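Local structure of alpha-n-acetylglucosaminidase family protein (Clostridium perfringens, 4A41) at residues Glu67-Ser72 / Gly150-Ala155; Phe86-Arg91 / Val140-Leu145; Leu104-Asp109 / Arg114-Gly119. The protein binds galactose through a family 32 carbohydrate-binding module, part of a larger enzyme that probably removes alpha-linked N-acetylglucosamine from glycans. All coordinates share one frame; numbering follows the deposited sequence. Where two conformers were deposited one is given.

Contact 1: Glu67-Ser72 / Gly150-Ala155. With CA (calcium ion), chain B; GAL (beta-D-galactopyranose), chain C.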
loop_
_atom_site.group_PDB
_atom_site.type_symbol
_atom_site.label_atom_id
_atom_site.label_comp_id
_atom_site.label_asym_id
_atom_site.label_seq_id
_atom_site.Cartn_x
_atom_site.Cartn_y
_atom_site.Cartn_z
ATOM N N GLU A 67 0.835 -13.131 -10.399
ATOM C CA GLU A 67 0.331 -13.686 -9.153
ATOM C C GLU A 67 -0.963 -12.942 -8.879
ATOM O O GLU A 67 -0.946 -11.725 -8.610
ATOM C CB GLU A 67 1.362 -13.488 -8.058
ATOM C CG GLU A 67 2.604 -14.302 -8.386
ATOM C CD GLU A 67 3.675 -14.261 -7.323
ATOM O OE1 GLU A 67 3.744 -13.277 -6.568
ATOM O OE2 GLU A 67 4.493 -15.209 -7.273
ATOM N N GLU A 68 -2.077 -13.679 -8.965
ATOM C CA GLU A 68 -3.420 -13.089 -9.000
ATOM C C GLU A 68 -3.805 -12.396 -7.694
ATOM O O GLU A 68 -3.381 -12.817 -6.613
ATOM C CB GLU A 68 -4.458 -14.171 -9.343
ATOM C CG GLU A 68 -4.328 -14.666 -10.795
ATOM N N LEU A 69 -4.615 -11.351 -7.813
ATOM C CA LEU A 69 -5.209 -10.672 -6.656
ATOM C C LEU A 69 -6.178 -11.628 -5.968
ATOM O O LEU A 69 -6.727 -12.524 -6.621
ATOM C CB LEU A 69 -5.913 -9.392 -7.084
ATOM C CG LEU A 69 -4.992 -8.337 -7.732
ATOM C CD1 LEU A 69 -5.834 -7.131 -8.072
ATOM C CD2 LEU A 69 -3.806 -7.958 -6.801
ATOM N N PRO A 70 -6.410 -11.458 -4.653
ATOM C CA PRO A 70 -5.838 -10.413 -3.775
ATOM C C PRO A 70 -4.346 -10.558 -3.493
ATOM O O PRO A 70 -3.807 -11.672 -3.407
ATOM C CB PRO A 70 -6.629 -10.574 -2.467
ATOM C CG PRO A 70 -7.888 -11.307 -2.866
ATOM C CD PRO A 70 -7.426 -12.260 -3.937
ATOM N N GLN A 71 -3.671 -9.409 -3.425
ATOM C CA GLN A 71 -2.342 -9.365 -2.881
ATOM C C GLN A 71 -2.296 -8.104 -2.024
ATOM O O GLN A 71 -3.174 -7.250 -2.131
ATOM C CB GLN A 71 -1.269 -9.254 -3.959
ATOM C CG GLN A 71 -1.178 -10.447 -4.946
ATOM C CD GLN A 71 -0.710 -11.765 -4.328
ATOM O OE1 GLN A 71 0.023 -11.806 -3.312
ATOM N NE2 GLN A 71 -1.094 -12.868 -4.975
ATOM N N SER A 72 -1.310 -8.040 -1.146
ATOM C CA SER A 72 -1.222 -6.941 -0.181
ATOM C C SER A 72 0.207 -6.449 0.035
ATOM O O SER A 72 1.179 -7.134 -0.289
ATOM C CB SER A 72 -1.816 -7.366 1.170
ATOM O OG SER A 72 -1.042 -8.393 1.781
ATOM N N GLY A 150 -5.788 -6.368 -13.312
ATOM C CA GLY A 150 -5.616 -7.474 -12.369
ATOM C C GLY A 150 -4.274 -7.478 -11.648
ATOM O O GLY A 150 -3.918 -8.471 -11.027
ATOM N N PHE A 151 -3.546 -6.365 -11.746
ATOM C CA PHE A 151 -2.310 -6.130 -11.006
ATOM C C PHE A 151 -2.655 -5.193 -9.837
ATOM O O PHE A 151 -3.725 -4.621 -9.794
ATOM C CB PHE A 151 -1.312 -5.401 -11.905
ATOM C CG PHE A 151 -1.142 -6.025 -13.273
ATOM C CD1 PHE A 151 -0.413 -7.185 -13.434
ATOM C CD2 PHE A 151 -1.676 -5.399 -14.409
ATOM C CE1 PHE A 151 -0.252 -7.763 -14.719
ATOM C CE2 PHE A 151 -1.518 -5.968 -15.692
ATOM C CZ PHE A 151 -0.810 -7.137 -15.836
ATOM N N ALA A 152 -1.720 -5.059 -8.901
ATOM C CA ALA A 152 -1.793 -3.969 -7.921
ATOM C C ALA A 152 -0.483 -3.233 -7.900
ATOM O O ALA A 152 0.599 -3.848 -7.972
ATOM C CB ALA A 152 -2.129 -4.505 -6.544
ATOM N N SER A 153 -0.571 -1.910 -7.791
ATOM C CA SER A 153 0.646 -1.102 -7.700
ATOM C C SER A 153 0.421 0.111 -6.818
ATOM O O SER A 153 -0.720 0.477 -6.542
ATOM C CB SER A 153 1.165 -0.682 -9.099
ATOM O OG SER A 153 0.196 0.099 -9.787
ATOM N N ALA A 154 1.516 0.716 -6.344
ATOM C CA ALA A 154 1.431 1.915 -5.487
ATOM C C ALA A 154 2.715 2.715 -5.584
ATOM O O ALA A 154 3.800 2.146 -5.403
ATOM C CB ALA A 154 1.179 1.512 -4.005
ATOM N N ALA A 155 2.592 4.012 -5.879
ATOM C CA ALA A 155 3.791 4.861 -5.961
ATOM C C ALA A 155 4.264 5.248 -4.577
ATOM O O ALA A 155 5.446 5.118 -4.279
ATOM C CB ALA A 155 3.531 6.112 -6.804
HETATM CA CA CA B . 7.857 5.410 -4.660
HETATM C C1 GAL C . 3.513 -2.682 -18.403
HETATM C C2 GAL C . 3.588 -1.650 -17.293
HETATM C C3 GAL C . 4.173 -2.340 -16.054
HETATM C C4 GAL C . 3.355 -3.580 -15.719
HETATM C C5 GAL C . 3.298 -4.501 -16.942
HETATM C C6 GAL C . 2.483 -5.763 -16.668
HETATM O O1 GAL C . 2.901 -2.070 -19.503
HETATM O O2 GAL C . 4.364 -0.519 -17.684
HETATM O O3 GAL C . 4.200 -1.384 -15.001
HETATM O O4 GAL C . 2.023 -3.179 -15.337
HETATM O O5 GAL C . 2.690 -3.754 -17.978
HETATM O O6 GAL C . 2.556 -6.680 -17.760
HETATM O O HOH W 1 -1.661 -9.230 -9.526
HETATM O O HOH W 2 -5.315 -10.816 -10.526
#
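Leu69 meets Gly150, Phe151 and Ala152 in a small, partly buried contact at the sugar-binding end of the domain, on the approaches to strands 71-77 and 153-160. No direct hydrogen bond crosses it. With CG beside its own backbone N (chi1 -62°), Leu69 lays its branch along the opposing backbone: CG comes within 3.5 Å of Gly150 O, CD1 reaches Phe151 O, and CD2 packs on Ala152 CB at 3.8 Å. Gly150 O also accepts from two waters. One of them donates as well to Glu67 O, while the other accepts from Leu69 N at 2.9 Å, so a short hydrated seam runs beside the apolar touch. The two strands belong to different sheets of the beta-sandwich found in F5/8 type C domains and family 32 modules, and the contact links their sugar-facing approaches. Within 67-72, Gln71 NE2 donates to Glu68 O at 2.8 Å from above the carbonyl plane. Phe151, its CB directed away from Leu69, offers its ring to galactose, with CZ 3.7 Å from the sugar C6 and O4 over one face. At the far end of 150-155, Ala155 O binds the calcium ion at 2.5 Å, in company with Asp52, Glu156 and three further backbone carbonyls.

Contact 2: Phe86-Arg91 / Val140-Leu145. With GAL (beta-D-galactopyranose), chain C.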
loop_
_atom_site.group_PDB
_atom_site.type_symbol
_atom_site.label_atom_id
_atom_site.label_comp_id
_atom_site.label_asym_id
_atom_site.label_seq_id
_atom_site.Cartn_x
_atom_site.Cartn_y
_atom_site.Cartn_z
ATOM N N PHE A 86 -4.583 7.400 6.155
ATOM C CA PHE A 86 -3.722 6.637 5.266
ATOM C C PHE A 86 -3.884 7.183 3.869
ATOM O O PHE A 86 -5.013 7.427 3.445
ATOM C CB PHE A 86 -4.128 5.153 5.306
ATOM C CG PHE A 86 -3.309 4.270 4.384
ATOM C CD1 PHE A 86 -2.136 3.659 4.838
ATOM C CD2 PHE A 86 -3.756 3.992 3.080
ATOM C CE1 PHE A 86 -1.408 2.825 4.024
ATOM C CE2 PHE A 86 -3.014 3.155 2.235
ATOM C CZ PHE A 86 -1.842 2.579 2.699
ATOM N N THR A 87 -2.786 7.397 3.141
ATOM C CA THR A 87 -2.944 7.864 1.763
ATOM C C THR A 87 -2.268 6.907 0.803
ATOM O O THR A 87 -1.209 6.337 1.120
ATOM C CB THR A 87 -2.410 9.303 1.547
ATOM O OG1 THR A 87 -0.992 9.358 1.819
ATOM C CG2 THR A 87 -3.185 10.312 2.455
ATOM N N TYR A 88 -2.929 6.714 -0.345
ATOM C CA TYR A 88 -2.444 5.868 -1.417
ATOM C C TYR A 88 -2.259 6.750 -2.638
ATOM O O TYR A 88 -3.243 7.312 -3.138
ATOM C CB TYR A 88 -3.483 4.760 -1.691
ATOM C CG TYR A 88 -3.355 4.058 -3.024
ATOM C CD1 TYR A 88 -2.259 3.251 -3.307
ATOM C CD2 TYR A 88 -4.330 4.225 -4.002
ATOM C CE1 TYR A 88 -2.148 2.593 -4.545
ATOM C CE2 TYR A 88 -4.210 3.581 -5.256
ATOM C CZ TYR A 88 -3.112 2.778 -5.508
ATOM O OH TYR A 88 -2.968 2.114 -6.714
ATOM N N LEU A 89 -1.009 6.874 -3.103
ATOM C CA LEU A 89 -0.707 7.593 -4.342
ATOM C C LEU A 89 -0.427 6.577 -5.439
ATOM O O LEU A 89 0.541 5.802 -5.355
ATOM C CB LEU A 89 0.489 8.546 -4.172
ATOM C CG LEU A 89 0.858 9.341 -5.436
ATOM C CD1 LEU A 89 -0.243 10.378 -5.729
ATOM C CD2 LEU A 89 2.220 10.022 -5.264
ATOM N N PRO A 90 -1.290 6.531 -6.473
ATOM C CA PRO A 90 -1.060 5.636 -7.595
ATOM C C PRO A 90 0.151 6.057 -8.403
ATOM O O PRO A 90 0.631 7.206 -8.307
ATOM C CB PRO A 90 -2.292 5.863 -8.489
ATOM C CG PRO A 90 -3.371 6.351 -7.533
ATOM C CD PRO A 90 -2.604 7.197 -6.554
ATOM N N ARG A 91 0.623 5.107 -9.209
ATOM C CA ARG A 91 1.619 5.400 -10.241
ATOM C C ARG A 91 1.154 6.580 -11.129
ATOM O O ARG A 91 -0.054 6.851 -11.241
ATOM C CB ARG A 91 1.847 4.147 -11.080
ATOM C CG ARG A 91 0.690 3.814 -12.023
ATOM C CD ARG A 91 0.871 2.476 -12.714
ATOM N NE ARG A 91 2.113 2.430 -13.488
ATOM C CZ ARG A 91 2.649 1.302 -13.966
ATOM N NH1 ARG A 91 2.038 0.131 -13.806
ATOM N NH2 ARG A 91 3.781 1.356 -14.675
ATOM N N VAL A 140 0.511 -1.669 9.173
ATOM C CA VAL A 140 -0.646 -1.365 8.345
ATOM C C VAL A 140 -0.541 -2.122 7.033
ATOM O O VAL A 140 0.501 -2.089 6.391
ATOM C CB VAL A 140 -0.739 0.164 8.057
ATOM C CG1 VAL A 140 -1.915 0.495 7.130
ATOM C CG2 VAL A 140 -0.851 0.933 9.357
ATOM N N LYS A 141 -1.627 -2.795 6.657
ATOM C CA LYS A 141 -1.638 -3.643 5.473
ATOM C C LYS A 141 -2.698 -3.107 4.520
ATOM O O LYS A 141 -3.896 -2.989 4.845
ATOM C CB LYS A 141 -1.919 -5.112 5.828
ATOM C CG LYS A 141 -2.071 -6.008 4.582
ATOM C CD LYS A 141 -2.558 -7.431 4.901
ATOM C CE LYS A 141 -1.636 -8.174 5.846
ATOM N NZ LYS A 141 -2.141 -9.600 5.940
ATOM N N LEU A 142 -2.261 -2.778 3.321
ATOM C CA LEU A 142 -3.184 -2.420 2.244
ATOM C C LEU A 142 -3.441 -3.642 1.351
ATOM O O LEU A 142 -2.501 -4.181 0.744
ATOM C CB LEU A 142 -2.652 -1.261 1.386
ATOM C CG LEU A 142 -3.538 -0.871 0.191
ATOM C CD1 LEU A 142 -4.899 -0.350 0.612
ATOM C CD2 LEU A 142 -2.776 0.170 -0.657
ATOM N N VAL A 143 -4.695 -4.095 1.345
ATOM C CA VAL A 143 -5.112 -5.273 0.563
ATOM C C VAL A 143 -5.768 -4.781 -0.732
ATOM O O VAL A 143 -6.769 -4.060 -0.737
ATOM C CB VAL A 143 -6.108 -6.168 1.341
ATOM C CG1 VAL A 143 -6.475 -7.386 0.509
ATOM C CG2 VAL A 143 -5.566 -6.574 2.707
ATOM N N ALA A 144 -5.159 -5.166 -1.850
ATOM C CA ALA A 144 -5.743 -4.934 -3.190
ATOM C C ALA A 144 -6.614 -6.114 -3.612
ATOM O O ALA A 144 -6.099 -7.178 -3.938
ATOM C CB ALA A 144 -4.623 -4.729 -4.217
ATOM N N LEU A 145 -7.930 -5.909 -3.552
ATOM C CA LEU A 145 -8.882 -6.949 -3.956
ATOM C C LEU A 145 -9.013 -6.937 -5.461
ATOM O O LEU A 145 -9.152 -7.998 -6.095
ATOM C CB LEU A 145 -10.255 -6.705 -3.313
ATOM C CG LEU A 145 -10.296 -6.820 -1.776
ATOM C CD1 LEU A 145 -11.682 -6.538 -1.240
ATOM C CD2 LEU A 145 -9.775 -8.164 -1.302
HETATM C C1 GAL C . 3.513 -2.682 -18.403
HETATM C C2 GAL C . 3.588 -1.650 -17.293
HETATM C C3 GAL C . 4.173 -2.340 -16.054
HETATM C C4 GAL C . 3.355 -3.580 -15.719
HETATM C C5 GAL C . 3.298 -4.501 -16.942
HETATM C C6 GAL C . 2.483 -5.763 -16.668
HETATM O O1 GAL C . 2.901 -2.070 -19.503
HETATM O O2 GAL C . 4.364 -0.519 -17.684
HETATM O O3 GAL C . 4.200 -1.384 -15.001
HETATM O O4 GAL C . 2.023 -3.179 -15.337
HETATM O O5 GAL C . 2.690 -3.754 -17.978
HETATM O O6 GAL C . 2.556 -6.680 -17.760
#
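The Phe86 ring receives Val140 and Leu142 obliquely, and the Tyr88 ring meets Leu142 in the same slanting manner. Pro90 N lies 4.2 Å above one face of the Tyr88 ring, over its centre, and the ring of Trp121 runs nearly parallel to that of Tyr88. The third flat group, the guanidinium of Arg91, stands apart from this packing and presents its edge to galactose, with the sugar O3 near its plane.

Across the interior, Phe86 CD1 approaches Val140 CG1 at 3.9 Å, while CZ at the end of the ring reaches Leu142 CB at 4.1 Å. The Leu142 side chain crosses both Phe86 and Tyr88 at about a right angle, its CD2 lying 4.1 Å from Tyr88 CD1. Phe86 and Val140 instead slide past one another in opposite directions. Phe86 CB already points at 140-145, and with CG anti to the backbone N (chi1 179°) the ring ends against Val140 and Leu142. The short strand segments, 10.3 Å apart at their closest and inclined at 45°, face each other from the two sheets of the sandwich.

Where the strand has run out, Arg91 grips galactose O3 with NH1 at 2.9 Å and NH2 at 2.8 Å. Between the two segments the contact is apolar, with no hydrogen bond across it; polar side-chain bonds serve instead the buried Tyr88 OH, tied to Ser153 O and Ile99 N, and the Arg91 guanidinium, which binds the sugar and Asn96 O.

Contact 3: Leu104-Asp109 / Arg114-Gly119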
loop_
_atom_site.group_PDB
_atom_site.type_symbol
_atom_site.label_atom_id
_atom_site.label_comp_id
_atom_site.label_asym_id
_atom_site.label_seq_id
_atom_site.Cartn_x
_atom_site.Cartn_y
_atom_site.Cartn_z
ATOM N N LEU A 104 -8.172 -1.959 4.220
ATOM C CA LEU A 104 -7.040 -1.543 5.048
ATOM C C LEU A 104 -7.145 -2.285 6.367
ATOM O O LEU A 104 -8.211 -2.274 7.002
ATOM C CB LEU A 104 -7.056 -0.030 5.252
ATOM C CG LEU A 104 -5.735 0.490 5.821
ATOM C CD1 LEU A 104 -4.608 0.550 4.779
ATOM C CD2 LEU A 104 -5.940 1.852 6.442
ATOM N N HIS A 105 -6.070 -2.959 6.739
ATOM C CA HIS A 105 -5.998 -3.722 7.999
ATOM C C HIS A 105 -4.855 -3.202 8.862
ATOM O O HIS A 105 -3.895 -2.627 8.349
ATOM C CB HIS A 105 -5.734 -5.233 7.764
ATOM C CG HIS A 105 -6.728 -5.930 6.869
ATOM N ND1 HIS A 105 -6.589 -7.261 6.527
ATOM C CD2 HIS A 105 -7.858 -5.502 6.251
ATOM C CE1 HIS A 105 -7.582 -7.616 5.724
ATOM N NE2 HIS A 105 -8.366 -6.568 5.537
ATOM N N VAL A 106 -4.935 -3.436 10.180
ATOM C CA VAL A 106 -3.837 -3.084 11.079
ATOM C C VAL A 106 -3.485 -4.280 11.972
ATOM O O VAL A 106 -4.295 -5.212 12.144
ATOM C CB VAL A 106 -4.158 -1.849 11.978
ATOM C CG1 VAL A 106 -4.451 -0.630 11.143
ATOM C CG2 VAL A 106 -5.329 -2.159 12.868
ATOM N N SER A 107 -2.280 -4.266 12.526
ATOM C CA SER A 107 -1.845 -5.301 13.471
ATOM C C SER A 107 -1.029 -4.618 14.542
ATOM O O SER A 107 -0.430 -3.569 14.293
ATOM C CB SER A 107 -0.974 -6.360 12.780
ATOM O OG SER A 107 -0.529 -7.361 13.708
ATOM N N GLU A 108 -1.008 -5.206 15.731
ATOM C CA GLU A 108 -0.103 -4.784 16.793
ATOM C C GLU A 108 0.939 -5.868 17.094
ATOM O O GLU A 108 1.721 -5.742 18.043
ATOM C CB GLU A 108 -0.907 -4.424 18.051
ATOM C CG GLU A 108 -1.694 -3.167 17.856
ATOM C CD GLU A 108 -2.617 -2.914 19.011
ATOM O OE1 GLU A 108 -2.129 -2.361 20.024
ATOM O OE2 GLU A 108 -3.814 -3.285 18.899
ATOM N N ASP A 109 0.959 -6.935 16.300
ATOM C CA ASP A 109 1.989 -7.960 16.501
ATOM C C ASP A 109 2.698 -8.415 15.226
ATOM O O ASP A 109 3.654 -9.190 15.286
ATOM C CB ASP A 109 1.450 -9.154 17.321
ATOM C CG ASP A 109 0.349 -9.920 16.615
ATOM O OD1 ASP A 109 0.117 -9.738 15.392
ATOM O OD2 ASP A 109 -0.306 -10.751 17.300
ATOM N N ARG A 114 -6.551 -6.907 11.709
ATOM C CA ARG A 114 -7.961 -6.575 11.836
ATOM C C ARG A 114 -8.316 -5.497 10.821
ATOM O O ARG A 114 -7.492 -4.598 10.557
ATOM C CB ARG A 114 -8.306 -6.134 13.273
ATOM C CG ARG A 114 -7.699 -4.810 13.738
ATOM C CD ARG A 114 -7.968 -4.525 15.231
ATOM N NE ARG A 114 -7.438 -3.206 15.630
ATOM C CZ ARG A 114 -6.252 -3.002 16.208
ATOM N NH1 ARG A 114 -5.424 -4.019 16.459
ATOM N NH2 ARG A 114 -5.877 -1.776 16.518
ATOM N N LYS A 115 -9.488 -5.636 10.210
ATOM C CA LYS A 115 -9.945 -4.708 9.193
ATOM C C LYS A 115 -10.437 -3.410 9.804
ATOM O O LYS A 115 -11.298 -3.399 10.707
ATOM C CB LYS A 115 -11.012 -5.354 8.309
ATOM C CG LYS A 115 -11.559 -4.453 7.205
ATOM C CD LYS A 115 -12.540 -5.203 6.256
ATOM C CE LYS A 115 -13.783 -5.661 7.010
ATOM N NZ LYS A 115 -14.615 -6.517 6.092
ATOM N N ILE A 116 -9.919 -2.297 9.291
ATOM C CA ILE A 116 -10.409 -0.971 9.692
ATOM C C ILE A 116 -11.080 -0.104 8.611
ATOM O O ILE A 116 -11.733 0.899 8.930
ATOM C CB ILE A 116 -9.301 -0.143 10.429
ATOM C CG1 ILE A 116 -8.131 0.200 9.484
ATOM C CG2 ILE A 116 -8.848 -0.912 11.663
ATOM C CD1 ILE A 116 -7.190 1.325 10.042
ATOM N N SER A 117 -10.918 -0.494 7.347
ATOM C CA SER A 117 -11.495 0.248 6.224
ATOM C C SER A 117 -11.651 -0.661 5.020
ATOM O O SER A 117 -10.888 -1.613 4.846
ATOM C CB SER A 117 -10.608 1.446 5.835
ATOM O OG SER A 117 -11.300 2.330 4.976
ATOM N N GLU A 118 -12.638 -0.343 4.188
ATOM C CA GLU A 118 -12.856 -1.063 2.929
ATOM C C GLU A 118 -13.699 -0.198 2.017
ATOM O O GLU A 118 -14.485 0.633 2.471
ATOM C CB GLU A 118 -13.525 -2.431 3.166
ATOM C CG GLU A 118 -14.951 -2.320 3.670
ATOM C CD GLU A 118 -15.496 -3.640 4.149
ATOM O OE1 GLU A 118 -15.293 -4.678 3.491
ATOM O OE2 GLU A 118 -16.156 -3.640 5.210
ATOM N N GLY A 119 -13.521 -0.394 0.721
ATOM C CA GLY A 119 -14.282 0.367 -0.250
ATOM C C GLY A 119 -13.733 0.282 -1.661
ATOM O O GLY A 119 -12.921 -0.593 -2.008
#
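Val106, Leu104, Ile116 and Arg114 form the tightly packed part of this hairpin contact, whereas the exposed Glu108 and Lys115 carry its looser margin. Ile116 CD1 touches both Val106 CG1 (3.5 Å) and Leu104 CD2 (3.8 Å). The Ile116 side chain lies alongside Leu104, pointing the same way, but crosses Val106 at about a right angle. Phe132 of strand 128-137 packs on both Leu104 and Ile116, continuing this apolar side into the core. Arg114 runs extended from CG to NE across Val106, whose CG2 sits over the centre of the guanidinium face, 3.5 Å above its plane. Its NH2 is held by Lys136 O and Thr135 OG1 of strand 128-137.

The backbones are joined by five hydrogen bonds. Val106 and Arg114 exchange two as a hydrogen-bonded antiparallel pair, and Leu104 N donates to Ser117 O at 2.8 Å. Leu104 O accepts twice, from Ile116 N at 2.9 Å and from Ser117 N at a longer 3.3 Å.

Toward solvent the grip is slacker. Glu108 OE2 receives Arg114 NH1 at 3.0 Å, a salt bridge using the anti lone pair of the carboxylate; the bond is bent (137°) and the two planes stand 70° apart. On the other face of the sheet, His105 CD2 rests against Lys115 CB, and His105 NE2 is hydrogen-bonded to Glu103 OE1, while Lys115 NZ makes a weak salt bridge to Glu118.

Ser107 OG accepts from Asp109 N, an ST turn where the strand ends. Ile116 and Ser117 together facing Leu104 make a classic beta bulge, set in the antiparallel hairpin at one border of the five-stranded sheet of the sandwich.

In the fold
From the N terminus, the chain passes through 67-72 into strand 71-77, then along strand 80-89 in the opposite sheet to 86-91. It next makes the hairpin 104-109/114-119, so contact 3 closes the shortest loop. Contact 2 closes when the chain reaches 140-145 and encloses contact 3; contact 1 closes last, at 150-155, with both others nested inside it and none crossing. Strand 139-144 lies between strands 71-77 and 102-107 in one sheet, and thereby connects all three contacts. Strands 80-89 and 153-160 pair in the other sheet. Contacts 1 and 2 both reach galactose; contact 3 lies about 17 Å from contact 1, centre to centre.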